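Local coordinates for protein 3'-5'-exonuclease (Saccharomyces cerevisiae, PDB 3E2V) that probably cuts double-stranded DNA as an endonuclease and trims it from the 3' end as a magnesium-dependent exonuclease of the TatD family, at residues A[54-59]-A[84-89]; A[154-159]-A[195-200]; A[254-259]-A[280-285]; A[316-321]-A[366-371]. One frame throughout, in Å; residues are numbered along the deposited sequence. Where two conformers were deposited one is given.

Contact 1 of 4, residues A[54-59]-A[84-89]; sequences NALVTG and YHTIGV
Thr86 OG1 is gripped from two sides of its strand: Gly59 N, just past the end of strand 52-57, donates to it at 2.8 Å, and it hydrogen-bonds in turn to Gly160 O of strand 156-165. With chi1 at 75°, OG1 sits between the backbone N and the carbonyl carbon, while the methyl CG2 meets Leu56 CD2 at 3.8 Å. A valine here would probably leave Gly59 N and Gly160 O without their common partner. Glycine suits Gly59, since a CB there would lie only about 3.1 Å from Thr86 O. Before it the strands pair in parallel: Tyr84 N binds Ala55 O almost straight (175°), Val57 N reaches Tyr84 O at 2.7 Å, and Thr86 N takes Val57 O. Val57 and His85 share one face of the sheet; Thr86 O lies in the plane of the His85 ring and accepts from ND1, which approaches from above the carbonyl plane. At the edge of the Tyr84 ring, Asn54 OD1 lies 3.2 Å from CE2. The contact closes the beta-alpha-beta unit 52-57, 62-75, 82-87 of the TIM-type barrel. The Thr86 hydroxyl and these backbone pairs thus satisfy one another in a buried setting, beside Thr58, whose hydroxyl bonds to Asn20 near the magnesium site.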
loop_
_atom_site.group_PDB
_atom_site.type_symbol
_atom_site.label_atom_id
_atom_site.label_comp_id
_atom_site.label_asym_id
_atom_site.label_seq_id
_atom_site.Cartn_x
_atom_site.Cartn_y
_atom_site.Cartn_z
ATOM N N ASN A 54 -9.550 9.624 5.559
ATOM C CA ASN A 54 -9.726 8.252 5.084
ATOM C C ASN A 54 -8.353 7.596 5.074
ATOM O O ASN A 54 -7.338 8.302 4.974
ATOM C CB ASN A 54 -10.222 8.226 3.627
ATOM C CG ASN A 54 -11.683 8.584 3.466
ATOM O OD1 ASN A 54 -12.433 7.834 2.825
ATOM N ND2 ASN A 54 -12.086 9.719 3.987
ATOM N N ALA A 55 -8.315 6.263 5.187
ATOM C CA ALA A 55 -7.054 5.551 4.988
ATOM C C ALA A 55 -7.335 4.194 4.397
ATOM O O ALA A 55 -8.408 3.624 4.604
ATOM C CB ALA A 55 -6.282 5.416 6.294
ATOM N N LEU A 56 -6.361 3.694 3.641
ATOM C CA LEU A 56 -6.428 2.368 3.068
ATOM C C LEU A 56 -5.497 1.459 3.866
ATOM O O LEU A 56 -4.278 1.705 3.924
ATOM C CB LEU A 56 -6.003 2.428 1.592
ATOM C CG LEU A 56 -6.093 1.123 0.796
ATOM C CD1 LEU A 56 -7.559 0.718 0.591
ATOM C CD2 LEU A 56 -5.425 1.325 -0.566
ATOM N N VAL A 57 -6.075 0.428 4.486
ATOM C CA VAL A 57 -5.323 -0.528 5.303
ATOM C C VAL A 57 -4.799 -1.636 4.400
ATOM O O VAL A 57 -5.557 -2.247 3.675
ATOM C CB VAL A 57 -6.224 -1.104 6.428
ATOM C CG1 VAL A 57 -5.510 -2.174 7.257
ATOM C CG2 VAL A 57 -6.697 0.024 7.337
ATOM N N THR A 58 -3.485 -1.846 4.425
ATOM C CA THR A 58 -2.861 -2.820 3.535
ATOM C C THR A 58 -2.998 -4.252 4.020
ATOM O O THR A 58 -2.846 -4.549 5.217
ATOM C CB THR A 58 -1.369 -2.585 3.411
ATOM O OG1 THR A 58 -0.819 -2.494 4.724
ATOM C CG2 THR A 58 -1.083 -1.319 2.660
ATOM N N GLY A 59 -3.292 -5.146 3.073
ATOM C CA GLY A 59 -3.262 -6.601 3.296
ATOM C C GLY A 59 -2.128 -7.177 2.457
ATOM O O GLY A 59 -1.960 -6.769 1.293
ATOM N N TYR A 84 -10.755 1.847 4.626
ATOM C CA TYR A 84 -10.898 0.838 3.592
ATOM C C TYR A 84 -9.722 -0.117 3.671
ATOM O O TYR A 84 -8.790 0.124 4.419
ATOM C CB TYR A 84 -11.008 1.496 2.214
ATOM C CG TYR A 84 -12.154 2.480 2.152
ATOM C CD1 TYR A 84 -13.467 2.037 2.249
ATOM C CD2 TYR A 84 -11.920 3.837 2.025
ATOM C CE1 TYR A 84 -14.532 2.930 2.207
ATOM C CE2 TYR A 84 -12.980 4.746 1.989
ATOM C CZ TYR A 84 -14.277 4.287 2.080
ATOM O OH TYR A 84 -15.316 5.199 2.039
ATOM N N HIS A 85 -9.772 -1.228 2.939
ATOM C CA HIS A 85 -8.620 -2.130 2.938
ATOM C C HIS A 85 -8.423 -2.835 1.606
ATOM O O HIS A 85 -9.305 -2.828 0.719
ATOM C CB HIS A 85 -8.757 -3.170 4.047
ATOM C CG HIS A 85 -9.849 -4.153 3.776
ATOM N ND1 HIS A 85 -9.637 -5.299 3.045
ATOM C CD2 HIS A 85 -11.175 -4.114 4.052
ATOM C CE1 HIS A 85 -10.776 -5.963 2.935
ATOM N NE2 HIS A 85 -11.721 -5.268 3.544
ATOM N N THR A 86 -7.258 -3.463 1.486
ATOM C CA THR A 86 -6.956 -4.259 0.306
ATOM C C THR A 86 -7.081 -5.742 0.647
ATOM O O THR A 86 -7.213 -6.125 1.827
ATOM C CB THR A 86 -5.501 -3.977 -0.205
ATOM O OG1 THR A 86 -4.553 -4.626 0.659
ATOM C CG2 THR A 86 -5.196 -2.483 -0.219
ATOM N N ILE A 87 -7.055 -6.569 -0.407
ATOM C CA ILE A 87 -6.908 -8.031 -0.321
ATOM C C ILE A 87 -5.943 -8.475 -1.403
ATOM O O ILE A 87 -6.107 -8.132 -2.570
ATOM C CB ILE A 87 -8.241 -8.763 -0.538
ATOM C CG1 ILE A 87 -9.268 -8.347 0.525
ATOM C CG2 ILE A 87 -8.011 -10.294 -0.544
ATOM C CD1 ILE A 87 -10.667 -8.938 0.291
ATOM N N GLY A 88 -4.944 -9.244 -1.007
ATOM C CA GLY A 88 -3.929 -9.712 -1.957
ATOM C C GLY A 88 -2.769 -10.362 -1.251
ATOM O O GLY A 88 -2.694 -10.335 -0.030
ATOM N N VAL A 89 -1.876 -10.969 -2.031
ATOM C CA VAL A 89 -0.672 -11.611 -1.476
ATOM C C VAL A 89 0.580 -10.967 -2.057
ATOM O O VAL A 89 0.784 -10.979 -3.268
ATOM C CB VAL A 89 -0.649 -13.139 -1.723
ATOM C CG1 VAL A 89 0.541 -13.788 -1.034
ATOM C CG2 VAL A 89 -1.934 -13.759 -1.213
#

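Contact 2 of 4, residues A[154-159]-A[195-200]; sequences TSFRSI and SSYPLF
Tyr197 lays its CE2 over the centre of the Phe156 ring, 3.4 Å above the plane, and its hydroxyl donates to Phe156 O at 2.8 Å. The rings meet obliquely, planes 39° apart, and tyrosine suits the place because CE2 of its ring covers Phe156 while its OH satisfies the backbone oxygen. An alanine in place of Phe156 would probably open a gap under CE2 and leave the Tyr197 ring freer to tilt about its hydroxyl bond. Farther along the chain, just before strand 199-204, Pro198 O accepts two donors, Ile159 N at 3.1 Å and Ser158 OG at 2.9 Å; the serine oxygen, anti to its backbone N (chi1 -177°), stands above the carbonyl plane. Phe200 N then binds Ile159 O, and Ile159 and Leu199 lie side by side, CB to CD2 3.9 Å. Beyond the Tyr197 hydroxyl the packing thins toward the partly exposed Thr154, whose CG2 meets Tyr197 OH tip to tip at 3.7 Å. Thr154 OG1 accepts from Phe156 N in an ST turn and also bonds to Gln148 O. Arg157 NE donates to Thr154 O in the guanidinium plane. Parallel strands 156-165 and 199-204 are thereby joined at their starts. Helix 132-149 packs on Phe156, Ile159 and Tyr197, helix 377-392 covers Ser158 and Pro198, and Phe200 stacks on the magnesium ligand His253.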
loop_
_atom_site.group_PDB
_atom_site.type_symbol
_atom_site.label_atom_id
_atom_site.label_comp_id
_atom_site.label_asym_id
_atom_site.label_seq_id
_atom_site.Cartn_x
_atom_site.Cartn_y
_atom_site.Cartn_z
ATOM N N THR A 154 -19.221 -2.148 0.941
ATOM C CA THR A 154 -18.011 -2.859 1.370
ATOM C C THR A 154 -16.804 -1.954 1.627
ATOM O O THR A 154 -16.613 -0.958 0.928
ATOM C CB THR A 154 -17.612 -3.956 0.362
ATOM O OG1 THR A 154 -16.499 -4.686 0.892
ATOM C CG2 THR A 154 -17.254 -3.371 -1.005
ATOM N N SER A 155 -16.002 -2.339 2.620
ATOM C CA SER A 155 -14.744 -1.651 2.937
ATOM C C SER A 155 -13.587 -2.153 2.088
ATOM O O SER A 155 -12.519 -1.529 2.090
ATOM C CB SER A 155 -14.359 -1.835 4.408
ATOM O OG SER A 155 -15.414 -1.462 5.280
ATOM N N PHE A 156 -13.787 -3.272 1.385
ATOM C CA PHE A 156 -12.773 -3.816 0.456
ATOM C C PHE A 156 -12.751 -2.965 -0.808
ATOM O O PHE A 156 -13.722 -2.990 -1.576
ATOM C CB PHE A 156 -13.130 -5.280 0.132
ATOM C CG PHE A 156 -12.372 -5.887 -1.030
ATOM C CD1 PHE A 156 -10.996 -5.688 -1.202
ATOM C CD2 PHE A 156 -13.040 -6.709 -1.925
ATOM C CE1 PHE A 156 -10.320 -6.287 -2.278
ATOM C CE2 PHE A 156 -12.382 -7.309 -2.980
ATOM C CZ PHE A 156 -11.012 -7.091 -3.175
ATOM N N ARG A 157 -11.670 -2.211 -1.033
ATOM C CA ARG A 157 -11.656 -1.225 -2.136
ATOM C C ARG A 157 -10.521 -1.375 -3.145
ATOM O O ARG A 157 -10.520 -0.676 -4.142
ATOM C CB ARG A 157 -11.629 0.223 -1.605
ATOM C CG ARG A 157 -12.874 0.680 -0.827
ATOM C CD ARG A 157 -14.132 0.696 -1.682
ATOM N NE ARG A 157 -15.312 1.090 -0.904
ATOM C CZ ARG A 157 -15.750 2.342 -0.759
ATOM N NH1 ARG A 157 -15.113 3.358 -1.329
ATOM N NH2 ARG A 157 -16.834 2.583 -0.025
ATOM N N SER A 158 -9.571 -2.278 -2.910
ATOM C CA SER A 158 -8.441 -2.395 -3.834
ATOM C C SER A 158 -7.824 -3.782 -3.731
ATOM O O SER A 158 -7.757 -4.359 -2.643
ATOM C CB SER A 158 -7.379 -1.334 -3.492
ATOM O OG SER A 158 -6.283 -1.362 -4.418
ATOM N N ILE A 159 -7.383 -4.319 -4.868
ATOM C CA ILE A 159 -6.699 -5.611 -4.916
ATOM C C ILE A 159 -5.202 -5.361 -4.804
ATOM O O ILE A 159 -4.633 -4.628 -5.620
ATOM C CB ILE A 159 -7.082 -6.377 -6.207
ATOM C CG1 ILE A 159 -8.553 -6.829 -6.103
ATOM C CG2 ILE A 159 -6.147 -7.558 -6.448
ATOM C CD1 ILE A 159 -9.187 -7.222 -7.453
ATOM N N SER A 195 -12.823 -6.604 -11.908
ATOM C CA SER A 195 -12.102 -5.921 -12.994
ATOM C C SER A 195 -12.064 -4.401 -12.830
ATOM O O SER A 195 -11.167 -3.743 -13.350
ATOM C CB SER A 195 -12.697 -6.281 -14.359
ATOM O OG SER A 195 -12.453 -7.637 -14.692
ATOM N N SER A 196 -13.021 -3.857 -12.089
ATOM C CA SER A 196 -13.117 -2.410 -11.896
ATOM C C SER A 196 -12.290 -1.945 -10.700
ATOM O O SER A 196 -12.041 -0.750 -10.548
ATOM C CB SER A 196 -14.586 -2.000 -11.689
ATOM O OG SER A 196 -15.113 -2.508 -10.469
ATOM N N TYR A 197 -11.890 -2.886 -9.848
ATOM C CA TYR A 197 -11.115 -2.519 -8.655
ATOM C C TYR A 197 -9.744 -1.967 -9.021
ATOM O O TYR A 197 -9.072 -2.506 -9.906
ATOM C CB TYR A 197 -10.911 -3.732 -7.753
ATOM C CG TYR A 197 -11.966 -3.895 -6.684
ATOM C CD1 TYR A 197 -13.318 -4.016 -7.015
ATOM C CD2 TYR A 197 -11.613 -3.950 -5.343
ATOM C CE1 TYR A 197 -14.291 -4.161 -6.015
ATOM C CE2 TYR A 197 -12.581 -4.088 -4.334
ATOM C CZ TYR A 197 -13.907 -4.196 -4.680
ATOM O OH TYR A 197 -14.869 -4.335 -3.686
ATOM N N PRO A 198 -9.314 -0.893 -8.351
ATOM C CA PRO A 198 -7.948 -0.414 -8.575
ATOM C C PRO A 198 -6.947 -1.403 -7.989
ATOM O O PRO A 198 -7.260 -2.091 -6.996
ATOM C CB PRO A 198 -7.915 0.918 -7.809
ATOM C CG PRO A 198 -8.952 0.759 -6.712
ATOM C CD PRO A 198 -10.050 -0.061 -7.372
ATOM N N LEU A 199 -5.754 -1.465 -8.590
ATOM C CA LEU A 199 -4.693 -2.331 -8.105
ATOM C C LEU A 199 -3.716 -1.552 -7.245
ATOM O O LEU A 199 -3.304 -0.435 -7.597
ATOM C CB LEU A 199 -3.955 -3.009 -9.268
ATOM C CG LEU A 199 -4.814 -3.880 -10.200
ATOM C CD1 LEU A 199 -3.929 -4.511 -11.272
ATOM C CD2 LEU A 199 -5.501 -4.973 -9.432
ATOM N N PHE A 200 -3.341 -2.164 -6.131
ATOM C CA PHE A 200 -2.387 -1.606 -5.194
ATOM C C PHE A 200 -1.121 -2.436 -5.327
ATOM O O PHE A 200 -1.055 -3.580 -4.862
ATOM C CB PHE A 200 -2.999 -1.644 -3.781
ATOM C CG PHE A 200 -2.209 -0.896 -2.750
ATOM C CD1 PHE A 200 -2.301 0.484 -2.645
ATOM C CD2 PHE A 200 -1.374 -1.561 -1.894
ATOM C CE1 PHE A 200 -1.576 1.168 -1.682
ATOM C CE2 PHE A 200 -0.627 -0.870 -0.929
ATOM C CZ PHE A 200 -0.744 0.492 -0.818
#

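Contact 3 of 4, residues A[254-259]-A[280-285]; sequences SFTGSA and SLRTEE
Ser280 and Phe255 meet through a hydroxyl: Ser280 OG donates to Phe255 O at 2.7 Å, from 35° above the carbonyl plane. OG, set beside its own backbone N by chi1 of -53°, is also hydrogen-bonded to Asn277 N, so a small serine links two loops from a buried position. A water donates to Phe255 O and to Ser280 O, 3.0 Å from each, and the phenylalanine carbonyl therefore takes up two donors. The Phe255 side chain itself turns toward Leu262, Leu265, Ile274 and Val289, with Gly257 N over the centre of its ring; a CB at Gly257 would clash with Phe255 CE1, consistent with a glycine there. Thr256 contributes its methyl: CG2 rests 4.0 Å from both Ser280 N and Ser280 CA, and 4.2 Å from Arg282 NH2 at the more exposed margin. Beyond these three residues the segments part, and a second water spans the gap, accepting from Ala259 N and donating to Glu285 OE2 at 2.9 Å. Ser258 is the N-cap of helix 259-268, and its N bonds to Asp261 OD2, consistent with a capping box. Glu285 would place negative charge near that helix start, probably a favourable setting. The loop after the magnesium ligand His253 is thus tied to the lead-in of helix 284-291 by one direct hydroxyl bond and two waters, a join probably less tightly fitted than a strand pairing.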
loop_
_atom_site.group_PDB
_atom_site.type_symbol
_atom_site.label_atom_id
_atom_site.label_comp_id
_atom_site.label_asym_id
_atom_site.label_seq_id
_atom_site.Cartn_x
_atom_site.Cartn_y
_atom_site.Cartn_z
ATOM N N SER A 254 4.509 3.316 -2.488
ATOM C CA SER A 254 5.820 3.446 -1.840
ATOM C C SER A 254 6.988 3.487 -2.835
ATOM O O SER A 254 7.946 2.718 -2.727
ATOM C CB SER A 254 6.008 2.307 -0.821
ATOM O OG SER A 254 7.113 2.597 0.031
ATOM N N PHE A 255 6.886 4.381 -3.819
ATOM C CA PHE A 255 7.884 4.456 -4.871
ATOM C C PHE A 255 9.205 5.063 -4.405
ATOM O O PHE A 255 9.230 6.178 -3.871
ATOM C CB PHE A 255 7.355 5.277 -6.042
ATOM C CG PHE A 255 8.341 5.382 -7.164
ATOM C CD1 PHE A 255 8.574 4.279 -7.987
ATOM C CD2 PHE A 255 9.072 6.547 -7.376
ATOM C CE1 PHE A 255 9.494 4.346 -9.033
ATOM C CE2 PHE A 255 10.011 6.610 -8.432
ATOM C CZ PHE A 255 10.210 5.511 -9.247
ATOM N N THR A 256 10.307 4.347 -4.654
ATOM C CA THR A 256 11.641 4.845 -4.274
ATOM C C THR A 256 12.669 4.644 -5.393
ATOM O O THR A 256 13.887 4.692 -5.147
ATOM C CB THR A 256 12.173 4.144 -3.005
ATOM O OG1 THR A 256 12.304 2.750 -3.274
ATOM C CG2 THR A 256 11.233 4.357 -1.808
ATOM N N GLY A 257 12.185 4.433 -6.614
ATOM C CA GLY A 257 13.049 4.142 -7.754
ATOM C C GLY A 257 13.725 5.342 -8.399
ATOM O O GLY A 257 13.641 6.484 -7.930
ATOM N N SER A 258 14.427 5.061 -9.485
ATOM C CA SER A 258 15.175 6.073 -10.187
ATOM C C SER A 258 14.302 6.881 -11.138
ATOM O O SER A 258 13.149 6.527 -11.394
ATOM C CB SER A 258 16.284 5.389 -10.980
ATOM O OG SER A 258 15.735 4.672 -12.077
ATOM N N ALA A 259 14.854 7.967 -11.673
ATOM C CA ALA A 259 14.165 8.762 -12.701
ATOM C C ALA A 259 13.829 7.917 -13.936
ATOM O O ALA A 259 12.761 8.067 -14.520
ATOM C CB ALA A 259 15.003 9.976 -13.098
ATOM N N SER A 280 10.127 7.641 0.127
ATOM C CA SER A 280 10.264 8.209 -1.209
ATOM C C SER A 280 11.002 9.548 -1.205
ATOM O O SER A 280 11.189 10.119 -2.280
ATOM C CB SER A 280 8.870 8.497 -1.788
ATOM O OG SER A 280 8.038 7.352 -1.722
ATOM N N LEU A 281 11.365 10.062 -0.020
ATOM C CA LEU A 281 11.840 11.461 0.132
ATOM C C LEU A 281 13.169 11.547 0.912
ATOM O O LEU A 281 13.531 12.613 1.447
ATOM C CB LEU A 281 10.742 12.322 0.809
ATOM C CG LEU A 281 9.352 12.361 0.136
ATOM C CD1 LEU A 281 8.322 12.914 1.120
ATOM C CD2 LEU A 281 9.413 13.188 -1.140
ATOM N N ARG A 282 13.898 10.431 0.990
ATOM C CA ARG A 282 15.044 10.341 1.902
ATOM C C ARG A 282 16.295 11.034 1.413
ATOM O O ARG A 282 17.016 11.643 2.210
ATOM C CB ARG A 282 15.343 8.883 2.247
ATOM C CG ARG A 282 14.365 8.326 3.284
ATOM C CD ARG A 282 14.657 6.892 3.618
ATOM N NE ARG A 282 14.410 6.056 2.451
ATOM C CZ ARG A 282 14.264 4.738 2.487
ATOM N NH1 ARG A 282 14.333 4.090 3.645
ATOM N NH2 ARG A 282 14.049 4.081 1.353
ATOM N N THR A 283 16.574 10.933 0.118
ATOM C CA THR A 283 17.790 11.541 -0.438
ATOM C C THR A 283 17.474 12.664 -1.418
ATOM O O THR A 283 16.342 12.787 -1.904
ATOM C CB THR A 283 18.620 10.509 -1.207
ATOM O OG1 THR A 283 17.926 10.167 -2.417
ATOM C CG2 THR A 283 18.855 9.255 -0.376
ATOM N N GLU A 284 18.476 13.474 -1.758
ATOM C CA GLU A 284 18.260 14.519 -2.767
ATOM C C GLU A 284 17.839 13.928 -4.125
ATOM O O GLU A 284 16.989 14.499 -4.816
ATOM C CB GLU A 284 19.481 15.436 -2.901
ATOM C CG GLU A 284 19.472 16.580 -1.903
ATOM C CD GLU A 284 20.560 17.606 -2.181
ATOM O OE1 GLU A 284 21.133 17.593 -3.296
ATOM O OE2 GLU A 284 20.836 18.429 -1.280
ATOM N N GLU A 285 18.398 12.768 -4.478
ATOM C CA GLU A 285 17.974 12.053 -5.690
ATOM C C GLU A 285 16.489 11.706 -5.634
ATOM O O GLU A 285 15.766 11.942 -6.605
ATOM C CB GLU A 285 18.813 10.794 -5.937
ATOM C CG GLU A 285 18.420 10.021 -7.206
ATOM C CD GLU A 285 19.017 8.619 -7.281
ATOM O OE1 GLU A 285 19.812 8.226 -6.379
ATOM O OE2 GLU A 285 18.675 7.901 -8.252
HETATM O O HOH W 1 10.818 8.584 -4.773
HETATM O O HOH W 2 17.498 8.945 -10.653
#

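Contact 4 of 4, residues A[316-321]-A[366-371]; sequences FQYLAK and AIVVSE
The Tyr318 ring meets Glu371 and Val368 obliquely: Glu371 CB comes to 3.3 Å from CD1, and on the other ortho carbon, CD2, Val368 CG1 lies 4.1 Å away. One face is covered from within its own helix by Gln317 CG, 3.7 Å above the centre. The other flat group, the Glu371 carboxylate, is turned obliquely to the ring and receives Lys321. Lys321 NZ forms a salt bridge to Glu371 OE1 at 2.9 Å, met on the syn side but 32° out of the carboxylate plane. Lysine suits this exposed margin because its fully extended chain spans the distance between the helices, while a bend at chi2 of Glu371 (-73°) swings CD toward it, the methylenes of the glutamate packing on Tyr318. Deeper in, the contact is apolar: Leu319 CD2 reaches Ile367 CG2 at 4.0 Å and Val368 CG2 at 4.1 Å, and Ile367 CG2 also sits 3.8 Å from Tyr318 O. Isoleucine and valine suit these two places because each is branched at CB, and a CG2 methyl from each reaches the same leucine carbon. The short helix segments cross nearly perpendicularly, at 103°, with axes 8.7 Å apart. Helix 362-373 is thus held between two others: Val369 and Ser370 pack on helix 377-392, and Ile367 and Val368 face helix 316-325, where Leu319 also touches Ile309 and Tyr330.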
loop_
_atom_site.group_PDB
_atom_site.type_symbol
_atom_site.label_atom_id
_atom_site.label_comp_id
_atom_site.label_asym_id
_atom_site.label_seq_id
_atom_site.Cartn_x
_atom_site.Cartn_y
_atom_site.Cartn_z
ATOM N N PHE A 316 13.896 16.637 5.555
ATOM C CA PHE A 316 13.688 17.311 6.832
ATOM C C PHE A 316 13.774 18.818 6.727
ATOM O O PHE A 316 13.050 19.518 7.433
ATOM C CB PHE A 316 14.638 16.840 7.942
ATOM C CG PHE A 316 14.203 17.300 9.302
ATOM C CD1 PHE A 316 13.219 16.603 10.000
ATOM C CD2 PHE A 316 14.741 18.448 9.880
ATOM C CE1 PHE A 316 12.777 17.043 11.254
ATOM C CE2 PHE A 316 14.294 18.888 11.119
ATOM C CZ PHE A 316 13.323 18.176 11.811
ATOM N N GLN A 317 14.636 19.315 5.849
ATOM C CA GLN A 317 14.803 20.762 5.737
ATOM C C GLN A 317 13.486 21.522 5.546
ATOM O O GLN A 317 13.334 22.646 6.022
ATOM C CB GLN A 317 15.800 21.099 4.639
ATOM C CG GLN A 317 15.376 20.683 3.259
ATOM C CD GLN A 317 16.495 20.857 2.280
ATOM O OE1 GLN A 317 16.887 21.987 1.970
ATOM N NE2 GLN A 317 17.037 19.743 1.788
ATOM N N TYR A 318 12.529 20.892 4.866
ATOM C CA TYR A 318 11.224 21.508 4.641
ATOM C C TYR A 318 10.352 21.505 5.893
ATOM O O TYR A 318 9.589 22.447 6.128
ATOM C CB TYR A 318 10.550 20.848 3.449
ATOM C CG TYR A 318 11.443 20.883 2.241
ATOM C CD1 TYR A 318 11.812 22.108 1.675
ATOM C CD2 TYR A 318 11.960 19.719 1.687
ATOM C CE1 TYR A 318 12.647 22.170 0.571
ATOM C CE2 TYR A 318 12.806 19.769 0.579
ATOM C CZ TYR A 318 13.136 21.003 0.020
ATOM O OH TYR A 318 13.969 21.063 -1.078
ATOM N N LEU A 319 10.474 20.473 6.721
ATOM C CA LEU A 319 9.802 20.486 8.021
ATOM C C LEU A 319 10.439 21.497 8.970
ATOM O O LEU A 319 9.731 22.137 9.752
ATOM C CB LEU A 319 9.793 19.103 8.668
ATOM C CG LEU A 319 9.148 17.959 7.888
ATOM C CD1 LEU A 319 9.115 16.747 8.793
ATOM C CD2 LEU A 319 7.749 18.309 7.365
ATOM N N ALA A 320 11.766 21.612 8.928
ATOM C CA ALA A 320 12.463 22.640 9.704
ATOM C C ALA A 320 11.940 24.035 9.332
ATOM O O ALA A 320 11.615 24.833 10.221
ATOM C CB ALA A 320 13.973 22.535 9.503
ATOM N N LYS A 321 11.834 24.303 8.029
ATOM C CA LYS A 321 11.300 25.574 7.523
ATOM C C LYS A 321 9.905 25.840 8.076
ATOM O O LYS A 321 9.624 26.934 8.572
ATOM C CB LYS A 321 11.290 25.595 5.983
ATOM C CG LYS A 321 10.571 26.795 5.368
ATOM C CD LYS A 321 10.473 26.683 3.856
ATOM C CE LYS A 321 9.744 27.891 3.279
ATOM N NZ LYS A 321 9.652 27.828 1.796
ATOM N N ALA A 366 2.972 15.889 2.819
ATOM C CA ALA A 366 2.397 16.919 1.950
ATOM C C ALA A 366 3.284 18.181 1.939
ATOM O O ALA A 366 3.542 18.759 0.882
ATOM C CB ALA A 366 0.985 17.261 2.399
ATOM N N ILE A 367 3.784 18.569 3.109
ATOM C CA ILE A 367 4.659 19.756 3.198
ATOM C C ILE A 367 5.895 19.539 2.343
ATOM O O ILE A 367 6.280 20.392 1.537
ATOM C CB ILE A 367 5.099 20.011 4.651
ATOM C CG1 ILE A 367 3.953 20.664 5.411
ATOM C CG2 ILE A 367 6.365 20.899 4.705
ATOM C CD1 ILE A 367 4.143 20.580 6.945
ATOM N N VAL A 368 6.525 18.381 2.499
ATOM C CA VAL A 368 7.747 18.116 1.742
ATOM C C VAL A 368 7.477 18.119 0.228
ATOM O O VAL A 368 8.214 18.747 -0.539
ATOM C CB VAL A 368 8.388 16.784 2.180
ATOM C CG1 VAL A 368 9.564 16.414 1.271
ATOM C CG2 VAL A 368 8.818 16.860 3.651
ATOM N N VAL A 369 6.431 17.422 -0.201
ATOM C CA VAL A 369 6.145 17.322 -1.628
ATOM C C VAL A 369 5.827 18.706 -2.206
ATOM O O VAL A 369 6.285 19.034 -3.300
ATOM C CB VAL A 369 5.016 16.287 -1.886
ATOM C CG1 VAL A 369 4.558 16.332 -3.348
ATOM C CG2 VAL A 369 5.501 14.877 -1.531
ATOM N N SER A 370 5.090 19.515 -1.446
ATOM C CA SER A 370 4.723 20.845 -1.918
ATOM C C SER A 370 5.964 21.725 -2.101
ATOM O O SER A 370 6.078 22.440 -3.106
ATOM C CB SER A 370 3.718 21.486 -0.960
ATOM O OG SER A 370 4.351 21.916 0.229
ATOM N N GLU A 371 6.906 21.649 -1.164
ATOM C CA GLU A 371 8.136 22.441 -1.262
ATOM C C GLU A 371 9.028 21.956 -2.399
ATOM O O GLU A 371 9.578 22.760 -3.162
ATOM C CB GLU A 371 8.890 22.434 0.076
ATOM C CG GLU A 371 8.178 23.223 1.170
ATOM C CD GLU A 371 8.262 24.728 0.949
ATOM O OE1 GLU A 371 9.372 25.217 0.658
ATOM O OE2 GLU A 371 7.223 25.400 1.061
#

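Contacts 1 and 2 are buried parallel pairings within one barrel sheet; strands 82-87 and 156-165 are neighbours, and probable backbone hydrogen bonds between His85 and both Ser155 and Arg157 join the two contacts directly. Contact 3 is only partly buried and lies on the opposite side of the chain's centre from contact 2. Contact 4, its centre about 22 Å from that of the chain, is helix packing with an apolar interior, away from the metal site that the other three approach. It still touches contact 3, where Leu281 packs on Val368 and Val369. The barrel contacts add side-chain bonds to strand pairing, contact 3 relies on a hydroxyl and waters, and contact 4 on apolar packing with one salt bridge at its margin.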